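Long-range contacts in McyG protein (Microcystis aeruginosa PCC 7806, PDB 4R0M), which probably activates a phenylalanine-like acid as its adenylate and passes it to a carrier domain at the loading stage of microcystin synthesis: residues Ser7-Leu12 with Pro366-Ile372; Ile58-Gln64 with Leu158-Lys164; Gly228-Leu233 with Ser269-Ser273; Leu257-Glu261 with Glu287-Tyr293; Leu459-Lys463 with Phe486-Ser490. One frame throughout, in Å; residues are numbered along the deposited sequence.

Contact 1: residues Ser7-Leu12 with Pro366-Ile372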
# COMPACT_ATOMS: atom_id res chain seq x y z
N SER A 7 15.13 -12.77 -17.14
CA SER A 7 14.05 -13.24 -18.06
C SER A 7 13.31 -12.09 -18.75
O SER A 7 12.53 -12.32 -19.68
CB SER A 7 13.06 -14.13 -17.31
OG SER A 7 13.67 -15.33 -16.86
N LEU A 8 13.55 -10.86 -18.28
CA LEU A 8 12.91 -9.66 -18.86
C LEU A 8 13.89 -8.54 -19.22
O LEU A 8 15.10 -8.75 -19.25
CB LEU A 8 11.80 -9.15 -17.93
CG LEU A 8 10.35 -9.50 -18.28
CD1 LEU A 8 10.00 -9.08 -19.70
CD2 LEU A 8 10.03 -10.97 -18.05
N GLY A 9 13.36 -7.35 -19.52
CA GLY A 9 14.19 -6.23 -19.95
C GLY A 9 13.61 -4.83 -19.82
O GLY A 9 12.61 -4.62 -19.13
N GLY A 10 14.26 -3.89 -20.50
CA GLY A 10 13.89 -2.48 -20.47
C GLY A 10 15.14 -1.61 -20.34
O GLY A 10 15.82 -1.65 -19.32
N GLN A 11 15.42 -0.82 -21.38
CA GLN A 11 16.60 0.05 -21.41
C GLN A 11 16.24 1.48 -21.03
O GLN A 11 15.33 2.08 -21.60
CB GLN A 11 17.24 0.01 -22.80
CG GLN A 11 18.52 0.83 -22.94
CD GLN A 11 18.96 0.98 -24.38
OE1 GLN A 11 18.99 2.09 -24.91
NE2 GLN A 11 19.31 -0.13 -25.02
N LEU A 12 16.98 2.04 -20.06
CA LEU A 12 16.73 3.39 -19.57
C LEU A 12 18.02 4.18 -19.36
O LEU A 12 18.97 3.69 -18.73
CB LEU A 12 15.92 3.35 -18.26
CG LEU A 12 15.42 4.67 -17.66
CD1 LEU A 12 14.25 5.24 -18.44
CD2 LEU A 12 15.05 4.48 -16.20
N PRO A 366 8.02 -5.31 -16.80
CA PRO A 366 8.77 -4.37 -15.97
C PRO A 366 9.14 -3.07 -16.69
O PRO A 366 9.28 -3.06 -17.92
CB PRO A 366 10.04 -5.15 -15.62
CG PRO A 366 10.23 -6.07 -16.77
CD PRO A 366 8.84 -6.49 -17.14
N ILE A 367 9.30 -2.01 -15.91
CA ILE A 367 9.72 -0.70 -16.42
C ILE A 367 11.12 -0.76 -17.04
O ILE A 367 11.90 -1.66 -16.71
CB ILE A 367 9.70 0.38 -15.31
CG1 ILE A 367 10.50 -0.08 -14.08
CG2 ILE A 367 8.27 0.73 -14.93
CD1 ILE A 367 10.87 1.04 -13.12
N PRO A 368 11.43 0.19 -17.95
CA PRO A 368 12.81 0.37 -18.39
C PRO A 368 13.76 0.52 -17.20
O PRO A 368 13.47 1.26 -16.26
CB PRO A 368 12.74 1.67 -19.19
CG PRO A 368 11.36 1.68 -19.75
CD PRO A 368 10.48 1.00 -18.74
N GLY A 369 14.88 -0.20 -17.25
CA GLY A 369 15.86 -0.20 -16.17
C GLY A 369 15.71 -1.39 -15.23
O GLY A 369 16.62 -1.70 -14.46
N ALA A 370 14.57 -2.07 -15.31
CA ALA A 370 14.26 -3.17 -14.40
C ALA A 370 14.26 -4.53 -15.08
O ALA A 370 13.89 -4.66 -16.25
CB ALA A 370 12.92 -2.92 -13.72
N THR A 371 14.69 -5.55 -14.33
CA THR A 371 14.65 -6.94 -14.78
C THR A 371 14.01 -7.81 -13.71
O THR A 371 14.32 -7.68 -12.53
CB THR A 371 16.06 -7.47 -15.12
OG1 THR A 371 16.78 -6.49 -15.88
CG2 THR A 371 15.98 -8.77 -15.92
N ILE A 372 13.11 -8.70 -14.13
CA ILE A 372 12.46 -9.65 -13.22
C ILE A 372 12.65 -11.09 -13.68
O ILE A 372 12.81 -11.36 -14.88
CB ILE A 372 10.96 -9.33 -13.01
CG1 ILE A 372 10.16 -9.48 -14.31
CG2 ILE A 372 10.77 -7.94 -12.42
CD1 ILE A 372 8.66 -9.42 -14.13
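Gly369 N gives a 2.7 Å hydrogen bond to Gly10 O, where the loop 7-12 runs over the turn that joins strand 365-366 to strand 370-375. The CA atoms of Gly10 and Pro368 come within 3.7 Å, and a CB on Gly10 would run into Pro368 CA and Ile367 O. Beyond this pinch Leu12 lies across Pro368, with Leu12 CB 3.7 Å from Pro368 CB. Leu12 CD2 is close to Pro368 O. The turn from Ile367 to Ala370 is of type II, with Gly369 in its third position, and it links the last strand of the mixed sheet of the AMP-binding domain to the antiparallel sheet that follows. Nearer the N-terminus Leu8 meets Pro366 at about a right angle, Leu8 CG being 3.6 Å from Pro366 CD. Leu8 runs alongside Ile372, pointing the same way, with Leu8 CG 4.0 Å from Ile372 CG1. Thr371 CG2, anti to the backbone N, is brought up against Leu8 O at 3.4 Å. Leu425 of strand 421-426 touches both Leu8 and Ile372.

Contact 2: residues Ile58-Gln64 with Leu158-Lys164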
# COMPACT_ATOMS: atom_id res chain seq x y z
N ILE A 58 9.54 25.10 7.11
CA ILE A 58 9.56 23.93 7.99
C ILE A 58 10.98 23.43 8.19
O ILE A 58 11.38 23.11 9.31
CB ILE A 58 8.65 22.80 7.46
CG1 ILE A 58 7.19 23.25 7.44
CG2 ILE A 58 8.80 21.53 8.29
CD1 ILE A 58 6.33 22.57 6.39
N LEU A 59 11.75 23.38 7.10
CA LEU A 59 13.15 22.98 7.14
C LEU A 59 13.97 23.84 8.09
O LEU A 59 14.80 23.33 8.85
CB LEU A 59 13.77 23.01 5.73
CG LEU A 59 15.26 22.69 5.58
CD1 LEU A 59 15.64 21.36 6.23
CD2 LEU A 59 15.65 22.70 4.11
N ASN A 60 13.75 25.16 8.05
CA ASN A 60 14.41 26.09 8.96
C ASN A 60 14.02 25.81 10.41
O ASN A 60 14.87 25.87 11.31
CB ASN A 60 14.09 27.54 8.58
CG ASN A 60 14.85 28.54 9.43
OD1 ASN A 60 16.08 28.50 9.51
ND2 ASN A 60 14.12 29.44 10.07
N GLY A 61 12.75 25.51 10.63
CA GLY A 61 12.25 25.08 11.94
C GLY A 61 12.96 23.83 12.43
O GLY A 61 13.32 23.73 13.60
N LEU A 62 13.16 22.87 11.52
CA LEU A 62 13.88 21.64 11.84
C LEU A 62 15.33 21.93 12.24
O LEU A 62 15.80 21.43 13.27
CB LEU A 62 13.83 20.65 10.66
CG LEU A 62 12.49 19.95 10.38
CD1 LEU A 62 12.48 19.36 8.98
CD2 LEU A 62 12.20 18.88 11.42
N GLU A 63 16.02 22.73 11.43
CA GLU A 63 17.40 23.15 11.71
C GLU A 63 17.53 23.84 13.07
O GLU A 63 18.49 23.58 13.81
CB GLU A 63 17.92 24.06 10.60
CG GLU A 63 18.30 23.35 9.31
CD GLU A 63 18.86 24.30 8.26
OE1 GLU A 63 18.17 25.28 7.89
OE2 GLU A 63 19.99 24.06 7.79
N GLN A 64 16.58 24.71 13.39
CA GLN A 64 16.58 25.45 14.66
C GLN A 64 16.38 24.55 15.88
O GLN A 64 16.77 24.92 16.99
CB GLN A 64 15.54 26.57 14.64
CG GLN A 64 16.00 27.83 13.91
CD GLN A 64 14.96 28.94 13.94
OE1 GLN A 64 14.04 28.94 14.75
NE2 GLN A 64 15.12 29.91 13.04
N LEU A 158 6.79 24.42 13.67
CA LEU A 158 7.96 24.58 12.80
C LEU A 158 7.73 25.66 11.75
O LEU A 158 8.68 26.30 11.29
CB LEU A 158 8.31 23.26 12.10
CG LEU A 158 8.71 22.05 12.95
CD1 LEU A 158 8.64 20.79 12.10
CD2 LEU A 158 10.10 22.20 13.55
N ARG A 159 6.46 25.86 11.38
CA ARG A 159 6.07 26.92 10.45
C ARG A 159 6.20 28.32 11.07
O ARG A 159 6.22 29.32 10.35
CB ARG A 159 4.63 26.70 9.97
CG ARG A 159 4.48 25.61 8.92
CD ARG A 159 3.12 25.70 8.24
NE ARG A 159 3.00 24.77 7.12
CZ ARG A 159 2.28 23.65 7.12
NH1 ARG A 159 1.58 23.31 8.19
NH2 ARG A 159 2.24 22.88 6.05
N LYS A 160 6.35 28.37 12.37
CA LYS A 160 6.49 29.60 13.08
C LYS A 160 7.91 30.07 13.17
O LYS A 160 8.16 31.15 13.63
CB LYS A 160 6.00 29.41 14.49
CG LYS A 160 4.53 29.24 14.62
CD LYS A 160 4.19 29.27 16.08
CE LYS A 160 2.81 28.74 16.34
NZ LYS A 160 1.73 29.56 15.75
N ALA A 161 8.84 29.24 12.74
CA ALA A 161 10.23 29.53 12.93
C ALA A 161 10.63 30.79 12.22
O ALA A 161 10.19 31.08 11.09
CB ALA A 161 11.09 28.38 12.49
N PRO A 162 11.34 31.64 12.95
CA PRO A 162 11.78 32.88 12.34
C PRO A 162 12.62 32.27 11.26
O PRO A 162 13.49 31.45 11.55
CB PRO A 162 12.67 33.50 13.41
CG PRO A 162 13.22 32.33 14.16
CD PRO A 162 12.13 31.30 14.15
N SER A 163 12.36 32.64 10.03
CA SER A 163 12.94 31.88 8.98
C SER A 163 14.18 32.55 8.44
O SER A 163 14.13 33.46 7.61
CB SER A 163 11.91 31.61 7.90
OG SER A 163 10.71 31.22 8.52
N LYS A 164 15.30 32.04 8.93
CA LYS A 164 16.59 32.59 8.68
C LYS A 164 17.07 31.60 7.64
O LYS A 164 17.93 30.77 7.88
CB LYS A 164 17.49 32.49 9.91
CG LYS A 164 17.13 33.32 11.13
CD LYS A 164 18.16 33.02 12.21
CE LYS A 164 17.96 33.79 13.51
NZ LYS A 164 18.99 33.43 14.53
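Helix against loop, partly buried at the periphery of the AMP-binding domain: Leu158 and the type I turn from Leu158 to Ala161 pack on the C-terminal part of helix 48-64. The turn closes the short helix 155-158, which follows strand 152-154 at the edge of the four-stranded parallel sheet. Gly61 is what lets the two backbones approach, their CA atoms at Gly61 and Leu158 being 4.4 Å apart; a CB on Gly61 would strike Leu158 O. Into that flat spot come Leu158 CD2, 3.5 Å from Gly61 C, and the methyl of Ala161, its CB 3.5 Å from Gly61 CA. The other branch of Leu158, CD1, touches Ile58 CG2, at 3.9 Å, and also Leu62 CD2. Ile58 also runs alongside Arg159, pointing the same way, with Ile58 CG1 3.9 Å from Arg159 CG. The extended arginine chain carries its guanidinium past the tip of Ile58, whose CD1 still touches it, to salt bridges with Asp82 and Asp54, and NH2 also bonds to Gln81 O, so the loop is tied to both helix 48-64 and helix 80-93. At the far end Gln64, its CG anti to the carbonyl carbon (chi1 -81°), sets its amide against the Pro162 ring, OE1 being 3.1 Å from Pro162 CD. Gln64 NE2 gives Pro162 O a bent hydrogen bond of 2.7 Å, 131° at the hydrogen, from nearly straight beyond the carbonyl.

Contact 3: residues Gly228-Leu233 with Ser269-Ser273. With FA5 (adenosine-5'-[phenylalaninyl-phosphate]), chain C.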
# COMPACT_ATOMS: atom_id res chain seq x y z
N GLY A 228 3.21 3.89 -2.22
CA GLY A 228 2.40 4.17 -3.40
C GLY A 228 1.89 5.60 -3.44
O GLY A 228 1.73 6.19 -4.51
N ALA A 229 1.66 6.17 -2.25
CA ALA A 229 1.19 7.54 -2.11
C ALA A 229 2.34 8.54 -2.15
O ALA A 229 2.19 9.65 -2.66
CB ALA A 229 0.39 7.69 -0.83
N ILE A 230 3.49 8.15 -1.60
CA ILE A 230 4.68 9.01 -1.57
C ILE A 230 5.31 9.15 -2.96
O ILE A 230 5.66 10.25 -3.39
CB ILE A 230 5.74 8.48 -0.58
CG1 ILE A 230 5.20 8.53 0.85
CG2 ILE A 230 7.03 9.28 -0.69
CD1 ILE A 230 5.97 7.68 1.83
N VAL A 231 5.43 8.02 -3.65
CA VAL A 231 6.21 7.96 -4.87
C VAL A 231 5.34 8.04 -6.13
O VAL A 231 5.37 9.04 -6.84
CB VAL A 231 7.14 6.72 -4.89
CG1 VAL A 231 8.12 6.80 -6.05
CG2 VAL A 231 7.92 6.62 -3.59
N PHE A 232 4.56 6.99 -6.38
CA PHE A 232 3.75 6.89 -7.61
C PHE A 232 2.75 8.03 -7.78
O PHE A 232 2.55 8.53 -8.89
CB PHE A 232 3.06 5.52 -7.70
CG PHE A 232 2.12 5.38 -8.87
CD1 PHE A 232 2.56 5.58 -10.18
CD2 PHE A 232 0.79 5.02 -8.67
CE1 PHE A 232 1.70 5.44 -11.26
CE2 PHE A 232 -0.08 4.88 -9.74
CZ PHE A 232 0.37 5.09 -11.03
N LEU A 233 2.11 8.44 -6.68
CA LEU A 233 1.11 9.50 -6.74
C LEU A 233 1.53 10.73 -5.93
O LEU A 233 0.69 11.53 -5.52
CB LEU A 233 -0.26 8.98 -6.30
CG LEU A 233 -0.84 7.84 -7.14
CD1 LEU A 233 -2.09 7.26 -6.49
CD2 LEU A 233 -1.13 8.27 -8.57
N SER A 269 -6.81 11.43 -14.54
CA SER A 269 -6.30 10.53 -15.57
C SER A 269 -5.55 9.33 -15.00
O SER A 269 -5.43 8.30 -15.66
CB SER A 269 -5.41 11.29 -16.54
OG SER A 269 -4.31 11.89 -15.87
N ILE A 270 -5.02 9.48 -13.78
CA ILE A 270 -4.24 8.44 -13.11
C ILE A 270 -4.70 8.29 -11.67
O ILE A 270 -4.74 9.27 -10.92
CB ILE A 270 -2.72 8.75 -13.12
CG1 ILE A 270 -2.20 8.95 -14.55
CG2 ILE A 270 -1.94 7.64 -12.42
CD1 ILE A 270 -0.82 9.58 -14.62
N SER A 271 -5.06 7.07 -11.28
CA SER A 271 -5.43 6.78 -9.89
C SER A 271 -5.10 5.33 -9.52
O SER A 271 -4.65 4.56 -10.37
CB SER A 271 -6.92 7.08 -9.65
OG SER A 271 -7.16 7.28 -8.26
N TRP A 272 -5.34 4.98 -8.26
CA TRP A 272 -4.94 3.67 -7.73
C TRP A 272 -5.67 3.28 -6.47
O TRP A 272 -6.00 4.13 -5.63
CB TRP A 272 -3.42 3.64 -7.51
CG TRP A 272 -2.93 2.64 -6.49
CD1 TRP A 272 -3.01 1.25 -6.55
CD2 TRP A 272 -2.25 2.92 -5.21
NE1 TRP A 272 -2.45 0.68 -5.43
CE2 TRP A 272 -1.98 1.62 -4.59
CE3 TRP A 272 -1.87 4.08 -4.55
CZ2 TRP A 272 -1.35 1.51 -3.36
CZ3 TRP A 272 -1.23 3.96 -3.31
CH2 TRP A 272 -0.97 2.71 -2.74
N SER A 273 -5.94 1.98 -6.35
CA SER A 273 -6.38 1.35 -5.10
C SER A 273 -6.06 -0.14 -5.16
O SER A 273 -5.84 -0.69 -6.24
CB SER A 273 -7.88 1.56 -4.88
OG SER A 273 -8.64 0.61 -5.60
C FA5 C . 2.71 -2.35 -1.40
O FA5 C . 1.66 -2.84 -0.99
CA FA5 C . 2.87 -2.03 -2.86
N FA5 C . 2.48 -3.23 -3.55
CB FA5 C . 1.96 -0.87 -3.30
CG FA5 C . 1.89 -0.51 -4.79
CD1 FA5 C . 2.33 -1.34 -5.82
CD2 FA5 C . 1.34 0.73 -5.15
CE1 FA5 C . 2.23 -0.94 -7.16
CE2 FA5 C . 1.23 1.14 -6.48
CZ FA5 C . 1.68 0.30 -7.50
P FA5 C . 4.23 -3.22 0.69
OP1 FA5 C . 3.42 -2.97 1.94
OP2 FA5 C . 5.73 -3.21 0.78
OP3 FA5 C . 3.79 -2.13 -0.44
O5' FA5 C . 3.76 -4.66 0.12
C5' FA5 C . 4.35 -5.26 -1.02
C4' FA5 C . 3.72 -6.63 -1.21
O4' FA5 C . 2.33 -6.54 -1.55
C3' FA5 C . 4.33 -7.42 -2.35
O3' FA5 C . 5.54 -8.07 -1.96
C2' FA5 C . 3.24 -8.41 -2.68
O2' FA5 C . 3.29 -9.53 -1.79
C1' FA5 C . 1.97 -7.63 -2.40
N9 FA5 C . 1.42 -7.13 -3.69
C8 FA5 C . 1.53 -5.87 -4.15
N7 FA5 C . 0.92 -5.73 -5.36
C5 FA5 C . 0.42 -6.93 -5.69
C6 FA5 C . -0.35 -7.49 -6.84
N6 FA5 C . -0.70 -6.71 -7.89
N1 FA5 C . -0.69 -8.80 -6.79
C2 FA5 C . -0.34 -9.59 -5.75
N3 FA5 C . 0.34 -9.14 -4.68
C4 FA5 C . 0.75 -7.85 -4.59
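The pocket for the phenylalanyl group of the bound adenylate is walled here by Trp272 of strand 270-273 and Gly228 of helix 227-240, a helix-on-sheet pair in the core of the AMP-binding domain. The axes of the segments 228-233 and 270-273 run nearly antiparallel, 154° apart and 10.3 Å at closest approach. One indole face of Trp272 receives an edge atom of the inclined ligand phenyl: FA5 CD2 lies over it toward the rim, 3.3 Å from Trp272 CZ2. With CG anti to its own N (chi1 157°), the tryptophan reaches in under the start of the helix, and Trp272 CZ3 comes to 3.5 Å from Gly228 C. No CB could fit on Gly228, since it would fall on Trp272 CH2. Leu233 CD1 meets the indole at its edge, in plane, 3.7 Å from Trp272 CE3, and Trp272 NE1 is held by Ala304 O, which limits the ring's rotation. Putting an alanine at Trp272 would probably open a gap beside the phenyl group of the adenylate and beside Gly228, leaving Ala304 O without this donor. Farther along, Leu233 CD2 and the Phe232 ring converge on one methyl of Ile270, with Phe232 CZ 3.7 Å from Ile270 CG2.

Contact 4: residues Leu257-Glu261 with Glu287-Tyr293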
# COMPACT_ATOMS: atom_id res chain seq x y z
N LEU A 257 -18.42 5.89 -3.61
CA LEU A 257 -18.75 6.56 -4.88
C LEU A 257 -18.13 7.95 -5.02
O LEU A 257 -18.05 8.48 -6.13
CB LEU A 257 -20.27 6.61 -5.10
CG LEU A 257 -20.98 5.28 -5.39
CD1 LEU A 257 -22.44 5.52 -5.72
CD2 LEU A 257 -20.31 4.51 -6.52
N GLN A 258 -17.70 8.53 -3.90
CA GLN A 258 -16.99 9.81 -3.91
C GLN A 258 -15.69 9.76 -4.72
O GLN A 258 -15.25 10.77 -5.25
CB GLN A 258 -16.71 10.29 -2.48
CG GLN A 258 -17.85 11.09 -1.87
CD GLN A 258 -18.19 12.33 -2.68
OE1 GLN A 258 -19.26 12.42 -3.28
NE2 GLN A 258 -17.27 13.29 -2.72
N TRP A 259 -15.10 8.57 -4.79
CA TRP A 259 -13.93 8.33 -5.63
C TRP A 259 -14.25 8.56 -7.08
O TRP A 259 -13.47 9.21 -7.79
CB TRP A 259 -13.40 6.91 -5.41
CG TRP A 259 -12.09 6.61 -6.10
CD1 TRP A 259 -11.11 7.51 -6.51
CD2 TRP A 259 -11.55 5.28 -6.45
NE1 TRP A 259 -10.05 6.86 -7.08
CE2 TRP A 259 -10.25 5.52 -7.07
CE3 TRP A 259 -12.01 3.98 -6.31
CZ2 TRP A 259 -9.45 4.49 -7.54
CZ3 TRP A 259 -11.19 2.94 -6.79
CH2 TRP A 259 -9.95 3.19 -7.39
N LEU A 260 -15.39 8.05 -7.52
CA LEU A 260 -15.88 8.24 -8.88
C LEU A 260 -16.27 9.69 -9.15
O LEU A 260 -16.06 10.21 -10.24
CB LEU A 260 -17.06 7.31 -9.16
CG LEU A 260 -16.83 5.91 -9.77
CD1 LEU A 260 -15.61 5.20 -9.22
CD2 LEU A 260 -18.08 5.06 -9.59
N GLU A 261 -16.85 10.33 -8.13
CA GLU A 261 -17.25 11.73 -8.19
C GLU A 261 -16.03 12.63 -8.40
O GLU A 261 -16.07 13.57 -9.20
CB GLU A 261 -17.99 12.11 -6.90
CG GLU A 261 -18.36 13.59 -6.78
CD GLU A 261 -19.68 13.95 -7.45
OE1 GLU A 261 -20.21 13.14 -8.24
OE2 GLU A 261 -20.18 15.06 -7.19
N GLU A 287 -27.08 1.30 -6.86
CA GLU A 287 -27.18 2.76 -6.92
C GLU A 287 -26.47 3.38 -8.13
O GLU A 287 -26.73 4.53 -8.48
CB GLU A 287 -26.70 3.42 -5.61
CG GLU A 287 -25.50 2.75 -4.95
CD GLU A 287 -25.91 1.64 -4.00
OE1 GLU A 287 -26.28 1.94 -2.85
OE2 GLU A 287 -25.86 0.45 -4.40
N LEU A 288 -25.58 2.60 -8.76
CA LEU A 288 -24.89 3.03 -9.97
C LEU A 288 -25.74 2.88 -11.24
O LEU A 288 -25.31 3.25 -12.33
CB LEU A 288 -23.56 2.28 -10.12
CG LEU A 288 -22.36 2.83 -9.34
CD1 LEU A 288 -21.27 1.77 -9.22
CD2 LEU A 288 -21.82 4.10 -9.97
N LYS A 289 -26.94 2.33 -11.08
CA LYS A 289 -27.90 2.23 -12.18
C LYS A 289 -28.79 3.46 -12.26
O LYS A 289 -29.37 3.75 -13.31
CB LYS A 289 -28.76 0.97 -12.04
CG LYS A 289 -28.06 -0.32 -12.45
CD LYS A 289 -28.94 -1.53 -12.21
CE LYS A 289 -28.22 -2.82 -12.59
NZ LYS A 289 -28.99 -4.03 -12.21
N HIS A 290 -28.90 4.19 -11.15
CA HIS A 290 -29.81 5.33 -11.05
C HIS A 290 -29.11 6.66 -11.17
O HIS A 290 -29.76 7.69 -11.39
CB HIS A 290 -30.63 5.25 -9.76
CG HIS A 290 -31.43 3.98 -9.64
ND1 HIS A 290 -32.58 3.78 -10.30
CD2 HIS A 290 -31.19 2.81 -8.91
CE1 HIS A 290 -33.07 2.56 -10.01
NE2 HIS A 290 -32.21 1.96 -9.16
N VAL A 291 -27.79 6.65 -11.01
CA VAL A 291 -26.96 7.82 -11.32
C VAL A 291 -25.94 7.45 -12.40
O VAL A 291 -25.64 6.27 -12.61
CB VAL A 291 -26.23 8.40 -10.07
CG1 VAL A 291 -27.23 8.98 -9.08
CG2 VAL A 291 -25.35 7.35 -9.40
N SER A 292 -25.42 8.46 -13.09
CA SER A 292 -24.38 8.24 -14.09
C SER A 292 -23.21 9.19 -13.90
O SER A 292 -23.38 10.39 -13.70
CB SER A 292 -24.95 8.36 -15.51
OG SER A 292 -25.57 9.62 -15.71
N TYR A 293 -22.01 8.62 -13.95
CA TYR A 293 -20.77 9.37 -13.86
C TYR A 293 -20.06 9.36 -15.21
O TYR A 293 -20.23 8.43 -16.00
CB TYR A 293 -19.84 8.76 -12.80
CG TYR A 293 -20.34 8.89 -11.37
CD1 TYR A 293 -20.04 10.01 -10.60
CD2 TYR A 293 -21.10 7.87 -10.78
CE1 TYR A 293 -20.49 10.13 -9.29
CE2 TYR A 293 -21.55 7.98 -9.47
CZ TYR A 293 -21.24 9.11 -8.74
OH TYR A 293 -21.69 9.22 -7.44
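Tyr293 pushes its ring into the hollow between Leu257, Leu260 and Glu261 at the start of helix 258-265. Leu260 CB stands over the centre of one ring face, 4.2 Å from the centroid and only 7° off the normal, a CH-pi contact. Glu261 takes the edge: its chain leaves with CG anti to the backbone N (chi1 175°) and bends at the next bond, which brings OE1 to 3.2 Å from Tyr293 CE1, close to the ring plane. The carboxylate itself is turned at 90° to the ring. At the far end of the ring Tyr293 OH reaches Leu257 CB at 3.8 Å. Leu288 supplies the second bump. Its CD2 methyl enters the notch between two leucines of the helix start, 3.8 Å from Leu257 CD2 and 3.9 Å from Leu260 CD2; the Leu288 side chain slides past that of Leu257 in the opposite direction and crosses Leu260 at about a right angle. Leu257 CD1 extends farther, toward the aliphatic CG of Glu287. Within the AMP-binding domain the loop 287-293, between helix 275-282 and strand 300-303, is anchored by His323, which accepts a hydrogen bond from Tyr293 N, while helix 310-320 closes over the leucines, Leu320 touching Leu260 and Ile319 touching Leu288.

Contact 5: residues Leu459-Lys463 with Phe486-Ser490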
# COMPACT_ATOMS: atom_id res chain seq x y z
N LEU A 459 -21.15 -13.32 -0.54
CA LEU A 459 -22.28 -13.62 0.35
C LEU A 459 -22.80 -12.41 1.12
O LEU A 459 -22.03 -11.58 1.60
CB LEU A 459 -21.90 -14.72 1.34
CG LEU A 459 -21.63 -16.12 0.79
CD1 LEU A 459 -20.84 -16.93 1.81
CD2 LEU A 459 -22.92 -16.83 0.42
N GLU A 460 -24.13 -12.34 1.22
CA GLU A 460 -24.81 -11.36 2.06
C GLU A 460 -24.42 -11.56 3.52
O GLU A 460 -24.45 -12.68 4.03
CB GLU A 460 -26.33 -11.49 1.87
CG GLU A 460 -27.18 -10.66 2.83
CD GLU A 460 -26.99 -9.16 2.63
OE1 GLU A 460 -27.35 -8.65 1.54
OE2 GLU A 460 -26.50 -8.50 3.57
N GLY A 461 -24.06 -10.47 4.19
CA GLY A 461 -23.67 -10.52 5.60
C GLY A 461 -22.18 -10.52 5.85
O GLY A 461 -21.73 -10.42 7.00
N VAL A 462 -21.39 -10.65 4.78
CA VAL A 462 -19.93 -10.61 4.87
C VAL A 462 -19.43 -9.24 4.40
O VAL A 462 -19.63 -8.87 3.23
CB VAL A 462 -19.27 -11.74 4.05
CG1 VAL A 462 -17.75 -11.64 4.10
CG2 VAL A 462 -19.73 -13.10 4.56
N LYS A 463 -18.81 -8.50 5.30
CA LYS A 463 -18.32 -7.16 4.98
C LYS A 463 -17.03 -7.22 4.18
O LYS A 463 -16.04 -7.81 4.61
CB LYS A 463 -18.13 -6.32 6.25
CG LYS A 463 -18.21 -4.82 6.01
CD LYS A 463 -18.11 -4.04 7.31
CE LYS A 463 -18.12 -2.53 7.06
NZ LYS A 463 -19.43 -2.04 6.56
N PHE A 486 -13.53 -13.38 9.05
CA PHE A 486 -14.31 -12.36 8.38
C PHE A 486 -14.90 -11.38 9.40
O PHE A 486 -14.82 -11.62 10.60
CB PHE A 486 -15.43 -13.00 7.55
CG PHE A 486 -16.62 -13.43 8.36
CD1 PHE A 486 -16.58 -14.60 9.12
CD2 PHE A 486 -17.78 -12.67 8.37
CE1 PHE A 486 -17.68 -14.99 9.87
CE2 PHE A 486 -18.88 -13.05 9.12
CZ PHE A 486 -18.83 -14.22 9.87
N SER A 487 -15.47 -10.29 8.90
CA SER A 487 -16.22 -9.37 9.74
C SER A 487 -17.66 -9.29 9.22
O SER A 487 -17.87 -9.19 8.01
CB SER A 487 -15.57 -7.98 9.73
OG SER A 487 -16.21 -7.12 10.65
N PRO A 488 -18.65 -9.34 10.14
CA PRO A 488 -20.06 -9.33 9.73
C PRO A 488 -20.52 -7.95 9.26
O PRO A 488 -20.11 -6.93 9.82
CB PRO A 488 -20.80 -9.72 11.02
CG PRO A 488 -19.76 -10.16 11.99
CD PRO A 488 -18.51 -9.44 11.60
N GLU A 489 -21.37 -7.95 8.24
CA GLU A 489 -21.96 -6.72 7.72
C GLU A 489 -23.23 -6.36 8.49
O GLU A 489 -23.90 -5.37 8.19
CB GLU A 489 -22.25 -6.86 6.22
CG GLU A 489 -22.31 -5.54 5.46
CD GLU A 489 -22.20 -5.72 3.96
OE1 GLU A 489 -22.97 -6.53 3.39
OE2 GLU A 489 -21.34 -5.06 3.34
N SER A 490 -23.55 -7.18 9.50
CA SER A 490 -24.73 -6.99 10.34
C SER A 490 -24.65 -5.71 11.16
O SER A 490 -23.58 -5.10 11.28
CB SER A 490 -24.90 -8.19 11.28
OG SER A 490 -24.98 -9.41 10.55
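Glu489 lies across the Gly461-Lys463 backbone, and its side chain can be followed outward over it. Glu489 CB rests 3.7 Å from Gly461 C; CG, anti to the backbone N (chi1 -156°), comes beside Lys463 CG at 4.2 Å. The chain runs on extended, and CD stands near Val462 O. Of the carboxylate oxygens, OE2 faces Lys463 CA at 4.0 Å, while OE1 comes to 4.0 Å from Glu460 OE2, a pair of like charges whose mutual repulsion the lysine probably eases: Lys463 NZ is 4.8 Å from Glu489 OE2, near without touching. Cutting Glu489 back to alanine is likely to leave the lysine ammonium without its nearby opposite charge and to uncover the Gly461-Lys463 backbone. Underneath, two backbone hydrogen bonds hold the loops together. Glu489 N reaches Gly461 O at 2.8 Å, and Lys463 N reaches Ser487 O at 3.0 Å. On the buried side Val462 CG2 packs near the Phe486 ring, itself backed by Val499 and Ile503 of helix 498-511. The two bonds flank Val462 and Pro488 as a single beta bridge, which joins the type II turn after helix 449-457 to the end of strand 479-486 in what is probably the small C-terminal subdomain of an ANL adenylation fold.

In the fold
Contact 3 is the one at the active site: Gly228 and Trp272 line the pocket of the bound adenylate, whose other partners include Asp421 and Lys533. Contact 4 is its direct neighbour, linked by Trp259, whose NE1 lies 3.2 Å from Ser271 OG, probably as a hydrogen bond, on the side of strand 270-273 away from the ligand. Along the chain these two contacts interlock, their segments alternating. Contact 1 encloses contacts 2, 3 and 4 in sequence, and its Ile367 side chain is about 10 Å from the adenylate. Contacts 2 and 5 are far from each other, their centres 49 Å apart on opposite sides of the chain's centre; contact 5 lies about 11 Å from contact 4 by nearest atoms.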